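Local atomic coordinates of catechol 2,3-dioxygenase (PDB entry 3HPY), a protein that probably catalyses the extradiol ring cleavage of catechol by molecular oxygen at a mononuclear iron centre, within bacterial degradation of aromatic hydrocarbons. Residues T246-A258 against N264-Y276. Numbering follows the deposited sequence.
Sequences TRHGVTRGCTIYA and NRFETFMGGYHPY. With FE (Fe (III) ion), chain I; MCT (4-methylcatechol), chain J.
Glu267 and Tyr257 face each other as a non-hydrogen-bonded antiparallel pair. The glutamate CB lies at the edge of the Tyr257 ring, in the ring plane, 3.6 Å from Tyr257 CE1, and Glu267 CG rests against the same CE1 at a like distance. CG stands anti to the backbone N (chi1 170°) and the chain runs on extended, which carries the carboxylate past the CE1 side of the tyrosine ring to the metal. From CD the two oxygens divide the work: Glu267 OE1 binds the iron at 2.1 Å and also hydrogen-bonds with Ser218 OG, while OE2 accepts from Thr255 OG1, although a close neighbour makes that hydroxyl's position less certain. Glu267 OE2 further sits 3.2 Å from His248 CE1, at the imidazole edge, with ring and carboxylate planes 74° apart. With His154 and His216 on the same iron, this is the facial triad of two histidines and one carboxylate found in extradiol dioxygenases, its carboxylate supplied by strand 265-270 of the hairpin formed with strand 254-259.

The bound 4-methylcatechol chelates the iron through both oxygens. Tyr257 OH donates to O3 of the ligand over 2.7 Å, and it also accepts from His248 NE2, tilted 20° out of the imidazole plane. One face of His248 covers the catechol, whose C6 lies 3.3 Å above the centre of the imidazole. Val250 CG1 and Thr251 OG1 also touch the catechol ring, near its C6 and C5.

Arg265 CD packs over one face of the Tyr257 ring, offset toward its rim, while Arg265 NE makes a salt bridge with Asp242 and NH1 a hydrogen bond to His215 O. Toward the turn, Ala258 and Phe266 form a hydrogen-bonded antiparallel pair: the bond from Ala258 N to Phe266 O is close to straight at the hydrogen, and Phe266 N returns to Ala258 O over 3.0 Å. On the sheet face carrying Ala258, its CB meets Phe266 CZ at 3.5 Å.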
# COMPACT_ATOMS: atom_id res chain seq x y z
N THR C 246 -11.35 4.95 6.58
CA THR C 246 -10.65 5.89 7.46
C THR C 246 -9.93 5.18 8.60
O THR C 246 -9.83 3.95 8.63
CB THR C 246 -11.66 6.93 8.03
OG1 THR C 246 -10.96 7.87 8.85
CG2 THR C 246 -12.76 6.25 8.83
N ARG C 247 -9.38 5.96 9.53
CA ARG C 247 -8.68 5.43 10.70
C ARG C 247 -9.37 5.82 12.01
O ARG C 247 -9.85 6.94 12.14
CB ARG C 247 -7.24 5.97 10.76
CG ARG C 247 -6.64 5.89 12.16
CD ARG C 247 -5.43 5.02 12.18
NE ARG C 247 -4.33 5.60 11.42
CZ ARG C 247 -3.17 4.99 11.25
NH1 ARG C 247 -2.97 3.80 11.79
NH2 ARG C 247 -2.20 5.57 10.55
N HIS C 248 -9.41 4.86 12.96
CA HIS C 248 -9.95 5.07 14.31
C HIS C 248 -8.76 5.53 15.14
O HIS C 248 -7.64 5.12 14.83
CB HIS C 248 -10.37 3.76 14.99
CG HIS C 248 -11.68 3.05 14.61
ND1 HIS C 248 -11.67 1.73 14.17
CD2 HIS C 248 -12.96 3.47 14.63
CE1 HIS C 248 -12.93 1.38 13.95
NE2 HIS C 248 -13.71 2.39 14.23
N GLY C 249 -8.91 6.35 16.19
CA GLY C 249 -7.74 6.69 17.00
C GLY C 249 -7.56 5.47 17.88
O GLY C 249 -6.47 4.88 18.03
N VAL C 250 -8.69 5.11 18.46
CA VAL C 250 -8.85 3.94 19.28
C VAL C 250 -8.27 2.86 18.40
O VAL C 250 -8.69 2.73 17.25
CB VAL C 250 -10.35 3.69 19.45
CG1 VAL C 250 -10.61 2.36 20.13
CG2 VAL C 250 -10.95 4.84 20.20
N THR C 251 -7.28 2.15 18.91
CA THR C 251 -6.64 1.06 18.19
C THR C 251 -5.85 1.42 16.94
O THR C 251 -5.11 0.58 16.43
CB THR C 251 -7.68 -0.04 17.85
OG1 THR C 251 -8.46 0.34 16.71
CG2 THR C 251 -8.62 -0.24 19.04
N ARG C 252 -5.97 2.65 16.43
CA ARG C 252 -5.23 3.03 15.23
C ARG C 252 -5.65 2.14 14.04
O ARG C 252 -5.03 2.18 12.98
CB ARG C 252 -3.71 2.85 15.45
CG ARG C 252 -3.04 3.43 16.73
CD ARG C 252 -1.55 2.99 16.75
NE ARG C 252 -0.68 3.55 17.80
CZ ARG C 252 0.61 3.25 17.92
NH1 ARG C 252 1.18 2.41 17.05
NH2 ARG C 252 1.35 3.79 18.89
N GLY C 253 -6.69 1.34 14.23
CA GLY C 253 -7.14 0.45 13.17
C GLY C 253 -7.94 1.08 12.04
O GLY C 253 -8.99 1.68 12.27
N CYS C 254 -7.44 0.95 10.81
CA CYS C 254 -8.13 1.51 9.65
C CYS C 254 -9.37 0.68 9.41
O CYS C 254 -9.35 -0.54 9.61
CB CYS C 254 -7.22 1.45 8.44
SG CYS C 254 -5.71 2.33 8.73
N THR C 255 -10.44 1.32 8.95
CA THR C 255 -11.67 0.57 8.78
C THR C 255 -12.73 1.22 7.91
O THR C 255 -12.59 2.34 7.45
CB THR C 255 -12.30 0.34 10.15
OG1 THR C 255 -13.47 -0.49 10.03
CG2 THR C 255 -12.73 1.68 10.74
N ILE C 256 -13.81 0.47 7.74
CA ILE C 256 -14.98 0.91 6.99
C ILE C 256 -16.19 0.23 7.62
O ILE C 256 -16.16 -0.98 7.88
CB ILE C 256 -14.93 0.48 5.52
CG1 ILE C 256 -13.81 1.21 4.79
CG2 ILE C 256 -16.29 0.78 4.87
CD1 ILE C 256 -13.77 0.96 3.29
N TYR C 257 -17.25 1.00 7.85
CA TYR C 257 -18.48 0.44 8.40
C TYR C 257 -19.52 0.39 7.30
O TYR C 257 -19.78 1.40 6.63
CB TYR C 257 -19.02 1.28 9.55
CG TYR C 257 -18.34 1.11 10.89
CD1 TYR C 257 -17.54 -0.00 11.17
CD2 TYR C 257 -18.50 2.06 11.90
CE1 TYR C 257 -16.92 -0.16 12.41
CE2 TYR C 257 -17.90 1.92 13.14
CZ TYR C 257 -17.10 0.82 13.39
OH TYR C 257 -16.49 0.70 14.61
N ALA C 258 -20.13 -0.78 7.12
CA ALA C 258 -21.16 -0.96 6.11
C ALA C 258 -22.30 -1.74 6.71
O ALA C 258 -22.20 -2.24 7.83
CB ALA C 258 -20.59 -1.70 4.91
N ASN C 264 -27.66 -5.43 9.46
CA ASN C 264 -26.63 -5.81 10.41
C ASN C 264 -25.33 -5.13 9.98
O ASN C 264 -24.81 -5.40 8.89
CB ASN C 264 -26.41 -7.32 10.41
CG ASN C 264 -27.63 -8.09 10.88
OD1 ASN C 264 -28.05 -9.05 10.24
ND2 ASN C 264 -28.18 -7.68 12.01
N ARG C 265 -24.81 -4.24 10.82
CA ARG C 265 -23.57 -3.55 10.51
C ARG C 265 -22.38 -4.50 10.68
O ARG C 265 -22.33 -5.29 11.63
CB ARG C 265 -23.37 -2.36 11.44
CG ARG C 265 -22.07 -1.60 11.19
CD ARG C 265 -21.75 -0.56 12.26
NE ARG C 265 -22.63 0.61 12.24
CZ ARG C 265 -23.51 0.89 13.20
NH1 ARG C 265 -23.62 0.08 14.25
NH2 ARG C 265 -24.26 1.98 13.13
N PHE C 266 -21.44 -4.44 9.75
CA PHE C 266 -20.24 -5.25 9.85
C PHE C 266 -19.06 -4.31 9.60
O PHE C 266 -19.25 -3.15 9.21
CB PHE C 266 -20.25 -6.39 8.82
CG PHE C 266 -20.14 -5.94 7.39
CD1 PHE C 266 -18.89 -5.86 6.77
CD2 PHE C 266 -21.27 -5.61 6.66
CE1 PHE C 266 -18.79 -5.46 5.45
CE2 PHE C 266 -21.17 -5.21 5.34
CZ PHE C 266 -19.92 -5.13 4.73
N GLU C 267 -17.85 -4.79 9.86
CA GLU C 267 -16.66 -3.97 9.65
C GLU C 267 -15.54 -4.77 9.00
O GLU C 267 -15.40 -5.98 9.25
CB GLU C 267 -16.18 -3.42 11.00
CG GLU C 267 -14.83 -2.73 10.99
CD GLU C 267 -14.30 -2.49 12.40
OE1 GLU C 267 -14.32 -3.45 13.20
OE2 GLU C 267 -13.86 -1.36 12.70
N THR C 268 -14.77 -4.10 8.14
CA THR C 268 -13.61 -4.69 7.49
C THR C 268 -12.47 -3.76 7.90
O THR C 268 -12.44 -2.60 7.48
CB THR C 268 -13.67 -4.66 5.95
OG1 THR C 268 -13.94 -3.32 5.51
CG2 THR C 268 -14.72 -5.60 5.42
N PHE C 269 -11.55 -4.24 8.72
CA PHE C 269 -10.44 -3.38 9.11
C PHE C 269 -9.11 -4.13 9.16
O PHE C 269 -9.06 -5.34 8.96
CB PHE C 269 -10.70 -2.74 10.48
CG PHE C 269 -10.17 -3.52 11.63
CD1 PHE C 269 -10.71 -4.75 11.96
CD2 PHE C 269 -9.08 -3.04 12.37
CE1 PHE C 269 -10.17 -5.50 13.00
CE2 PHE C 269 -8.54 -3.79 13.41
CZ PHE C 269 -9.09 -5.02 13.73
N MET C 270 -8.04 -3.37 9.40
CA MET C 270 -6.70 -3.92 9.52
C MET C 270 -5.80 -2.94 10.28
O MET C 270 -6.11 -1.75 10.39
CB MET C 270 -6.12 -4.28 8.14
CG MET C 270 -5.74 -3.14 7.22
SD MET C 270 -4.21 -2.33 7.73
CE MET C 270 -3.06 -3.70 7.65
N GLY C 271 -4.70 -3.44 10.84
CA GLY C 271 -3.79 -2.58 11.58
C GLY C 271 -3.98 -2.57 13.09
O GLY C 271 -4.74 -3.37 13.65
N GLY C 272 -3.30 -1.64 13.75
CA GLY C 272 -3.38 -1.54 15.19
C GLY C 272 -2.05 -1.95 15.76
O GLY C 272 -1.23 -2.53 15.05
N TYR C 273 -1.82 -1.64 17.03
CA TYR C 273 -0.56 -1.99 17.65
C TYR C 273 -0.59 -3.39 18.23
O TYR C 273 -1.50 -4.16 17.94
CB TYR C 273 -0.18 -0.95 18.71
CG TYR C 273 -1.28 -0.58 19.67
CD1 TYR C 273 -1.43 -1.24 20.89
CD2 TYR C 273 -2.19 0.44 19.35
CE1 TYR C 273 -2.46 -0.90 21.77
CE2 TYR C 273 -3.22 0.79 20.22
CZ TYR C 273 -3.35 0.11 21.43
OH TYR C 273 -4.37 0.43 22.30
N HIS C 274 0.39 -3.71 19.07
CA HIS C 274 0.48 -5.05 19.61
C HIS C 274 0.59 -5.08 21.12
O HIS C 274 1.68 -5.25 21.66
CB HIS C 274 1.69 -5.74 18.98
CG HIS C 274 1.66 -5.71 17.48
ND1 HIS C 274 0.77 -6.47 16.75
CD2 HIS C 274 2.34 -4.96 16.59
CE1 HIS C 274 0.92 -6.19 15.46
NE2 HIS C 274 1.86 -5.28 15.34
N PRO C 275 -0.54 -4.94 21.81
CA PRO C 275 -0.49 -4.97 23.27
C PRO C 275 -0.30 -6.35 23.86
O PRO C 275 -0.66 -7.37 23.26
CB PRO C 275 -1.82 -4.34 23.66
CG PRO C 275 -2.73 -4.79 22.57
CD PRO C 275 -1.89 -4.62 21.32
N TYR C 276 0.28 -6.38 25.05
CA TYR C 276 0.51 -7.62 25.77
C TYR C 276 -0.15 -7.43 27.15
O TYR C 276 -0.42 -6.30 27.56
CB TYR C 276 2.02 -7.90 25.88
CG TYR C 276 2.62 -8.48 24.59
CD1 TYR C 276 2.68 -9.86 24.39
CD2 TYR C 276 3.06 -7.65 23.55
CE1 TYR C 276 3.13 -10.41 23.18
CE2 TYR C 276 3.53 -8.19 22.32
CZ TYR C 276 3.55 -9.58 22.15
OH TYR C 276 3.94 -10.16 20.96
FE FE I . -14.66 -2.93 15.26
C1 MCT J . -13.63 1.48 17.47
C2 MCT J . -14.67 0.66 17.00
C3 MCT J . -14.36 -0.57 16.40
O3 MCT J . -15.34 -1.35 15.94
C4 MCT J . -13.01 -1.00 16.26
O4 MCT J . -12.73 -2.20 15.68
C5 MCT J . -11.95 -0.18 16.74
C6 MCT J . -12.28 1.07 17.35
C MCT J . -13.95 2.79 18.11